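CSE1 (Thermus thermophilus, PDB 4AN8) serves as a subunit of Cascade, the RNA-guided CRISPR complex of bacterial adaptive immunity, and probably takes part in selecting foreign DNA. Local coordinates at residues W18-K23 with A157-L162; F111-D116 with G251-D256. All coordinates share one frame; numbering follows the deposited sequence.

Contact 1: W18-K23 with A157-L162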
ATOM      1  N   TRP A  18      18.768  -3.280 -10.801  1.00 22.05           N
ATOM      2  CA  TRP A  18      17.955  -2.093 -10.526  1.00 22.05           C
ATOM      3  C   TRP A  18      16.976  -2.323  -9.384  1.00 22.05           C
ATOM      4  O   TRP A  18      16.412  -1.373  -8.858  1.00 22.05           O
ATOM      5  CB  TRP A  18      17.209  -1.619 -11.791  1.00 18.23           C
ATOM      6  CG  TRP A  18      16.178  -2.565 -12.292  1.00 18.23           C
ATOM      7  CD1 TRP A  18      16.393  -3.751 -12.923  1.00 18.23           C
ATOM      8  CD2 TRP A  18      14.753  -2.393 -12.220  1.00 18.23           C
ATOM      9  NE1 TRP A  18      15.187  -4.346 -13.229  1.00 18.23           N
ATOM     10  CE2 TRP A  18      14.167  -3.526 -12.812  1.00 18.23           C
ATOM     11  CE3 TRP A  18      13.916  -1.389 -11.702  1.00 18.23           C
ATOM     12  CZ2 TRP A  18      12.787  -3.683 -12.908  1.00 18.23           C
ATOM     13  CZ3 TRP A  18      12.548  -1.545 -11.798  1.00 18.23           C
ATOM     14  CH2 TRP A  18      11.995  -2.682 -12.389  1.00 18.23           C
ATOM     15  N   ILE A  19      16.785  -3.587  -9.006  1.00 20.43           N
ATOM     16  CA  ILE A  19      15.873  -3.965  -7.929  1.00 20.43           C
ATOM     17  C   ILE A  19      16.672  -4.143  -6.629  1.00 20.43           C
ATOM     18  O   ILE A  19      17.497  -5.060  -6.512  1.00 20.43           O
ATOM     19  CB  ILE A  19      15.131  -5.285  -8.266  1.00 16.57           C
ATOM     20  CG1 ILE A  19      14.378  -5.169  -9.596  1.00 16.57           C
ATOM     21  CG2 ILE A  19      14.174  -5.695  -7.147  1.00 16.57           C
ATOM     22  CD1 ILE A  19      13.788  -6.476 -10.068  1.00 16.57           C
ATOM     23  N   PRO A  20      16.447  -3.256  -5.648  1.00 25.35           N
ATOM     24  CA  PRO A  20      17.219  -3.347  -4.405  1.00 25.35           C
ATOM     25  C   PRO A  20      16.701  -4.446  -3.480  1.00 25.35           C
ATOM     26  O   PRO A  20      15.574  -4.332  -2.978  1.00 25.35           O
ATOM     27  CB  PRO A  20      17.006  -1.974  -3.750  1.00 19.95           C
ATOM     28  CG  PRO A  20      15.933  -1.280  -4.574  1.00 19.95           C
ATOM     29  CD  PRO A  20      15.384  -2.249  -5.568  1.00 19.95           C
ATOM     30  N   VAL A  21      17.509  -5.479  -3.242  1.00 26.92           N
ATOM     31  CA  VAL A  21      17.108  -6.557  -2.342  1.00 26.92           C
ATOM     32  C   VAL A  21      18.131  -6.773  -1.218  1.00 26.92           C
ATOM     33  O   VAL A  21      19.329  -6.587  -1.413  1.00 26.92           O
ATOM     34  CB  VAL A  21      16.923  -7.907  -3.117  1.00 18.06           C
ATOM     35  CG1 VAL A  21      15.708  -7.865  -4.044  1.00 18.06           C
ATOM     36  CG2 VAL A  21      18.181  -8.222  -3.911  1.00 18.06           C
ATOM     37  N   LEU A  22      17.662  -7.186  -0.052  1.00 31.68           N
ATOM     38  CA  LEU A  22      18.556  -7.478   1.057  1.00 31.68           C
ATOM     39  C   LEU A  22      19.119  -8.888   0.902  1.00 31.68           C
ATOM     40  O   LEU A  22      18.374  -9.865   0.752  1.00 31.68           O
ATOM     41  CB  LEU A  22      17.806  -7.328   2.377  1.00 38.43           C
ATOM     42  CG  LEU A  22      18.555  -7.085   3.684  1.00 38.43           C
ATOM     43  CD1 LEU A  22      19.489  -5.901   3.585  1.00 38.43           C
ATOM     44  CD2 LEU A  22      17.535  -6.868   4.797  1.00 38.43           C
ATOM     45  N   LYS A  23      20.441  -8.998   0.895  1.00 32.39           N
ATOM     46  CA  LYS A  23      21.090 -10.295   0.767  1.00 32.39           C
ATOM     47  C   LYS A  23      22.263 -10.380   1.728  1.00 32.39           C
ATOM     48  O   LYS A  23      23.181  -9.567   1.661  1.00 32.39           O
ATOM     49  CB  LYS A  23      21.587 -10.507  -0.652  1.00 47.97           C
ATOM     50  CG  LYS A  23      22.203 -11.870  -0.853  1.00 47.97           C
ATOM     51  CD  LYS A  23      22.589 -12.110  -2.297  1.00 47.97           C
ATOM     52  CE  LYS A  23      22.899 -13.592  -2.517  1.00 47.97           C
ATOM     53  NZ  LYS A  23      23.719 -13.816  -3.749  1.00 47.97           N
ATOM     54  N   ALA A 157      15.833   5.852 -12.561  1.00 21.41           N
ATOM     55  CA  ALA A 157      14.791   6.289 -13.493  1.00 21.41           C
ATOM     56  C   ALA A 157      13.779   5.173 -13.713  1.00 21.41           C
ATOM     57  O   ALA A 157      12.586   5.408 -13.778  1.00 21.41           O
ATOM     58  CB  ALA A 157      15.381   6.756 -14.827  1.00 21.98           C
ATOM     59  N   ALA A 158      14.258   3.949 -13.817  1.00 17.40           N
ATOM     60  CA  ALA A 158      13.350   2.808 -13.957  1.00 17.40           C
ATOM     61  C   ALA A 158      12.389   2.740 -12.770  1.00 17.40           C
ATOM     62  O   ALA A 158      11.169   2.629 -12.951  1.00 17.40           O
ATOM     63  CB  ALA A 158      14.139   1.528 -14.088  1.00 14.25           C
ATOM     64  N   ARG A 159      12.935   2.857 -11.554  1.00 17.57           N
ATOM     65  CA  ARG A 159      12.083   2.803 -10.371  1.00 17.57           C
ATOM     66  C   ARG A 159      11.090   3.971 -10.269  1.00 17.57           C
ATOM     67  O   ARG A 159       9.948   3.777  -9.893  1.00 17.57           O
ATOM     68  CB  ARG A 159      12.903   2.644  -9.086  1.00 17.78           C
ATOM     69  CG  ARG A 159      13.703   1.331  -9.077  1.00 17.78           C
ATOM     70  CD  ARG A 159      14.290   1.019  -7.724  1.00 17.78           C
ATOM     71  NE  ARG A 159      15.235   2.034  -7.270  1.00 17.78           N
ATOM     72  CZ  ARG A 159      16.558   1.961  -7.421  1.00 17.78           C
ATOM     73  NH1 ARG A 159      17.100   0.925  -8.034  1.00 17.78           N
ATOM     74  NH2 ARG A 159      17.336   2.935  -6.963  1.00 17.78           N
ATOM     75  N   ALA A 160      11.533   5.174 -10.603  1.00 15.60           N
ATOM     76  CA  ALA A 160      10.662   6.329 -10.559  1.00 15.60           C
ATOM     77  C   ALA A 160       9.541   6.173 -11.608  1.00 15.60           C
ATOM     78  O   ALA A 160       8.390   6.502 -11.355  1.00 15.60           O
ATOM     79  CB  ALA A 160      11.466   7.576 -10.823  1.00  9.84           C
ATOM     80  N   LEU A 161       9.886   5.648 -12.781  1.00 15.78           N
ATOM     81  CA  LEU A 161       8.879   5.374 -13.805  1.00 15.78           C
ATOM     82  C   LEU A 161       7.780   4.482 -13.240  1.00 15.78           C
ATOM     83  O   LEU A 161       6.602   4.784 -13.346  1.00 15.78           O
ATOM     84  CB  LEU A 161       9.521   4.715 -15.019  1.00 18.74           C
ATOM     85  CG  LEU A 161       8.573   4.225 -16.124  1.00 18.74           C
ATOM     86  CD1 LEU A 161       7.674   5.358 -16.648  1.00 18.74           C
ATOM     87  CD2 LEU A 161       9.373   3.555 -17.266  1.00 18.74           C
ATOM     88  N   LEU A 162       8.183   3.375 -12.633  1.00 20.20           N
ATOM     89  CA  LEU A 162       7.254   2.379 -12.146  1.00 20.20           C
ATOM     90  C   LEU A 162       6.384   2.973 -11.063  1.00 20.20           C
ATOM     91  O   LEU A 162       5.194   2.754 -11.032  1.00 20.20           O
ATOM     92  CB  LEU A 162       8.004   1.203 -11.547  1.00 24.97           C
ATOM     93  CG  LEU A 162       8.207  -0.027 -12.400  1.00 24.97           C
ATOM     94  CD1 LEU A 162       8.728  -1.133 -11.447  1.00 24.97           C
ATOM     95  CD2 LEU A 162       6.892  -0.453 -13.057  1.00 24.97           C
TER
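At the N-terminal end of strand 19-23, the middle strand of a three-stranded antiparallel sheet, Trp-18 meets one face of helix 154-167 through Ala-158, Arg-159 and Leu-162. The indole CG sits between the backbone N and the carbonyl carbon (chi1 66°), and from there the benzo side of the ring, CE3-CZ3-CH2, reaches the helix. CE3 lies 3.8 Å from CB of Ala-158, which approaches obliquely. One helical turn later, CD1 of Leu-162 meets the ring edge in plane, 3.7 Å from CH2, its side chain crossing the indole at about a right angle.

Arg-159 slides past the Trp-18 side chain in the opposite direction, its CG at the ring edge 3.8 Å from CE3. A bend at chi3 (-62°) brings NH1 to the carbonyl O of Trp-18, to which it donates; the modelled separation of 2.5 Å is unusually short, so the exact length is doubtful. The acceptor lies almost in the guanidinium plane, while the donor is tilted 29° from the carbonyl plane. Pro-20 covers part of one guanidinium face with CG, and its CD is 4.1 Å from CD of Arg-159. Glu-29 and Glu-52 add long, weak ion pairs to this buried charge, which they would probably help to balance.

CG1 of Ile-19 rests over the centre of one indole face, 3.6 Å above its plane, and Trp-18 NE1 is bonded to the carbonyl of Leu-13. Leu-56 and Leu-59 of helix 50-67 also touch the indole. The result is a helix packed against a small antiparallel sheet at a classic beta bulge, in which Trp-18 and Ile-19 both face Val-30.

Contact 2: F111-D116 with G251-D256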
ATOM      1  N   PHE A 111      10.283   0.196 -22.351  1.00 19.11           N
ATOM      2  CA  PHE A 111       9.447  -0.357 -21.293  1.00 19.11           C
ATOM      3  C   PHE A 111       8.558   0.706 -20.613  1.00 19.11           C
ATOM      4  O   PHE A 111       9.046   1.738 -20.105  1.00 19.11           O
ATOM      5  CB  PHE A 111      10.353  -1.076 -20.271  1.00 21.11           C
ATOM      6  CG  PHE A 111       9.607  -1.694 -19.139  1.00 21.11           C
ATOM      7  CD1 PHE A 111       9.010  -2.935 -19.281  1.00 21.11           C
ATOM      8  CD2 PHE A 111       9.466  -1.019 -17.938  1.00 21.11           C
ATOM      9  CE1 PHE A 111       8.309  -3.490 -18.248  1.00 21.11           C
ATOM     10  CE2 PHE A 111       8.771  -1.573 -16.906  1.00 21.11           C
ATOM     11  CZ  PHE A 111       8.193  -2.815 -17.059  1.00 21.11           C
ATOM     12  N   LEU A 112       7.257   0.465 -20.622  1.00 22.59           N
ATOM     13  CA  LEU A 112       6.273   1.362 -19.988  1.00 22.59           C
ATOM     14  C   LEU A 112       6.325   2.812 -20.486  1.00 22.59           C
ATOM     15  O   LEU A 112       5.941   3.731 -19.768  1.00 22.59           O
ATOM     16  CB  LEU A 112       6.420   1.328 -18.459  1.00 28.43           C
ATOM     17  CG  LEU A 112       5.326   0.604 -17.661  1.00 28.43           C
ATOM     18  CD1 LEU A 112       3.901   0.989 -18.101  1.00 28.43           C
ATOM     19  CD2 LEU A 112       5.491  -0.883 -17.749  1.00 28.43           C
ATOM     20  N   GLN A 113       6.754   3.011 -21.723  1.00 18.86           N
ATOM     21  CA  GLN A 113       6.962   4.358 -22.235  1.00 18.86           C
ATOM     22  C   GLN A 113       6.367   4.518 -23.641  1.00 18.86           C
ATOM     23  O   GLN A 113       5.810   3.576 -24.185  1.00 18.86           O
ATOM     24  CB  GLN A 113       8.457   4.689 -22.220  1.00 21.46           C
ATOM     25  CG  GLN A 113       9.066   4.670 -20.832  1.00 21.46           C
ATOM     26  CD  GLN A 113      10.565   4.627 -20.878  1.00 21.46           C
ATOM     27  OE1 GLN A 113      11.204   5.607 -21.224  1.00 21.46           O
ATOM     28  NE2 GLN A 113      11.142   3.482 -20.538  1.00 21.46           N
ATOM     29  N   VAL A 114       6.469   5.715 -24.205  1.00 26.73           N
ATOM     30  CA  VAL A 114       5.887   6.011 -25.513  1.00 26.73           C
ATOM     31  C   VAL A 114       7.036   6.426 -26.411  1.00 26.73           C
ATOM     32  O   VAL A 114       7.647   7.480 -26.191  1.00 26.73           O
ATOM     33  CB  VAL A 114       4.869   7.177 -25.436  1.00 22.95           C
ATOM     34  CG1 VAL A 114       4.223   7.437 -26.817  1.00 22.95           C
ATOM     35  CG2 VAL A 114       3.804   6.915 -24.360  1.00 22.95           C
ATOM     36  N   ALA A 115       7.345   5.596 -27.404  1.00 26.29           N
ATOM     37  CA  ALA A 115       8.559   5.748 -28.181  1.00 26.29           C
ATOM     38  C   ALA A 115       8.609   7.065 -28.930  1.00 26.29           C
ATOM     39  O   ALA A 115       9.684   7.606 -29.131  1.00 26.29           O
ATOM     40  CB  ALA A 115       8.720   4.585 -29.155  1.00 30.72           C
ATOM     41  N   ASP A 116       7.454   7.582 -29.338  1.00 29.31           N
ATOM     42  CA  ASP A 116       7.433   8.782 -30.165  1.00 29.31           C
ATOM     43  C   ASP A 116       6.932  10.052 -29.476  1.00 29.31           C
ATOM     44  O   ASP A 116       6.511  10.998 -30.148  1.00 29.31           O
ATOM     45  CB  ASP A 116       6.665   8.550 -31.476  1.00 44.90           C
ATOM     46  CG  ASP A 116       5.251   8.063 -31.249  1.00 44.90           C
ATOM     47  OD1 ASP A 116       4.766   8.139 -30.101  1.00 44.90           O
ATOM     48  OD2 ASP A 116       4.614   7.606 -32.220  1.00 44.90           O
ATOM     49  N   GLY A 251       1.881   8.994 -20.343  1.00 19.69           N
ATOM     50  CA  GLY A 251       2.852   8.821 -21.408  1.00 19.82           C
ATOM     51  C   GLY A 251       4.176   9.338 -20.899  1.00 19.28           C
ATOM     52  O   GLY A 251       4.273  10.474 -20.430  1.00 20.58           O
ATOM     53  N   VAL A 252       5.213   8.511 -20.971  1.00 14.93           N
ATOM     54  CA  VAL A 252       6.527   8.941 -20.526  1.00 14.36           C
ATOM     55  C   VAL A 252       7.538   8.448 -21.523  1.00 13.58           C
ATOM     56  O   VAL A 252       7.409   7.338 -22.056  1.00 15.62           O
ATOM     57  CB  VAL A 252       6.895   8.342 -19.143  1.00 15.06           C
ATOM     58  CG1 VAL A 252       8.338   8.699 -18.783  1.00 15.06           C
ATOM     59  CG2 VAL A 252       5.924   8.817 -18.060  1.00 15.06           C
ATOM     60  N   ARG A 253       8.544   9.271 -21.793  1.00 26.74           N
ATOM     61  CA  ARG A 253       9.718   8.789 -22.504  1.00 27.16           C
ATOM     62  C   ARG A 253      10.990   9.356 -21.895  1.00 26.02           C
ATOM     63  O   ARG A 253      11.351  10.518 -22.161  1.00 27.46           O
ATOM     64  CB  ARG A 253       9.681   9.138 -23.987  1.00 43.72           C
ATOM     65  CG  ARG A 253      10.351   8.072 -24.811  1.00 43.72           C
ATOM     66  CD  ARG A 253      11.475   8.600 -25.662  1.00 43.72           C
ATOM     67  NE  ARG A 253      11.033   9.606 -26.617  1.00 43.72           N
ATOM     68  CZ  ARG A 253      11.848  10.244 -27.452  1.00 43.72           C
ATOM     69  NH1 ARG A 253      13.147   9.969 -27.453  1.00 43.72           N
ATOM     70  NH2 ARG A 253      11.368  11.151 -28.287  1.00 43.72           N
ATOM     71  N   LEU A 254      11.662   8.534 -21.093  1.00 21.62           N
ATOM     72  CA  LEU A 254      12.922   8.944 -20.481  1.00 20.71           C
ATOM     73  C   LEU A 254      13.933   9.257 -21.573  1.00 21.79           C
ATOM     74  O   LEU A 254      14.047   8.522 -22.544  1.00 21.97           O
ATOM     75  CB  LEU A 254      13.465   7.833 -19.599  1.00 18.53           C
ATOM     76  CG  LEU A 254      12.474   7.332 -18.568  1.00 18.53           C
ATOM     77  CD1 LEU A 254      13.061   6.117 -17.861  1.00 18.53           C
ATOM     78  CD2 LEU A 254      12.072   8.439 -17.565  1.00 18.53           C
ATOM     79  N   LEU A 255      14.659  10.352 -21.402  1.00 25.59           N
ATOM     80  CA  LEU A 255      15.693  10.741 -22.347  1.00 26.46           C
ATOM     81  C   LEU A 255      17.094  10.356 -21.808  1.00 25.83           C
ATOM     82  O   LEU A 255      17.475  10.730 -20.697  1.00 27.12           O
ATOM     83  CB  LEU A 255      15.603  12.254 -22.624  1.00 23.93           C
ATOM     84  CG  LEU A 255      14.218  12.788 -23.050  1.00 23.93           C
ATOM     85  CD1 LEU A 255      14.265  14.290 -23.443  1.00 23.93           C
ATOM     86  CD2 LEU A 255      13.642  11.944 -24.185  1.00 23.93           C
ATOM     87  N   ASP A 256      17.854   9.617 -22.609  1.00 34.46           N
ATOM     88  CA  ASP A 256      19.155   9.118 -22.199  1.00 34.20           C
ATOM     89  C   ASP A 256      20.231  10.198 -22.374  1.00 34.29           C
ATOM     90  O   ASP A 256      20.517  10.628 -23.500  1.00 35.80           O
ATOM     91  CB  ASP A 256      19.480   7.864 -23.024  1.00 25.70           C
ATOM     92  CG  ASP A 256      20.826   7.234 -22.668  1.00 25.70           C
ATOM     93  OD1 ASP A 256      21.487   7.683 -21.696  1.00 25.70           O
ATOM     94  OD2 ASP A 256      21.208   6.261 -23.372  1.00 25.70           O
TER
HETATM   95  O   HOH W   1       4.387   5.727 -21.076  1.00 54.65           O
HETATM   96  O   HOH W   2      12.998   5.878 -23.389  1.00 54.65           O
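Gln-113 has CG beside its backbone N and anti to the carbonyl carbon (chi1 -62°), and the chain, extended beyond CG, carries its amide OE1 to Leu-254, whose side chain it crosses at about a right angle. The irregular segment 111-116 thus pairs with strand 250-256 along the flank facing away from strand 261-273, to which Gly-251, Arg-253 and Leu-255 are hydrogen-bonded.

Here the Gln-113 side chain supplies an acceptor to the strand in place of a backbone carbonyl. Leu-254 N donates to OE1 over 3.0 Å, tilted 21° from the amide carbonyl plane, and the CG of Leu-254 packs against the same oxygen. At the other end of the amide, NE2 donates to Phe-111 O at 2.8 Å, an acceptor almost in the amide plane, and also bonds to Leu-104 O; these bonds fix the rotation of the group. A backbone bond from Val-114 N to Val-252 O adds a further link, although the placing of that oxygen is less sure. One water extends the pairing, giving a proton to Leu-112 O and accepting one from Val-252 N at 2.9 Å.

Arg-253 bends at chi2 and chi3, and its guanidinium ends between two groups. Leu-255 CD2 lies over one face, and Ala-115 O lies 3.4 Å above the opposite face, too poorly angled to bond NE. The polar end is held instead by Leu-117 O, which accepts from NH2. Val-114 CG2, anti to its carbonyl carbon, lies 3.6 Å from Gly-251 CA.

Helix 154-167 joins the two contacts, whose centres are about 17 Å apart on the same side of the chain's centre. Its residues Ala-158, Arg-159 and Leu-162 serve contact 1, while Ala-157 and Leu-161 turn to contact 2: CD2 of Leu-161 packs 3.4 Å from Phe-111 O, and CB of Ala-157 lies 3.9 Å from CD1 of Leu-254. Along the chain the segments alternate, 18-23, 111-116, 157-162, 251-256, so the two connections cross along the chain. Within the Cse1 family region the helix thereby touches both strand 19-23 of the small antiparallel sheet near the N-terminus and strand 250-256 of the mixed sheet that also contains strand 261-273.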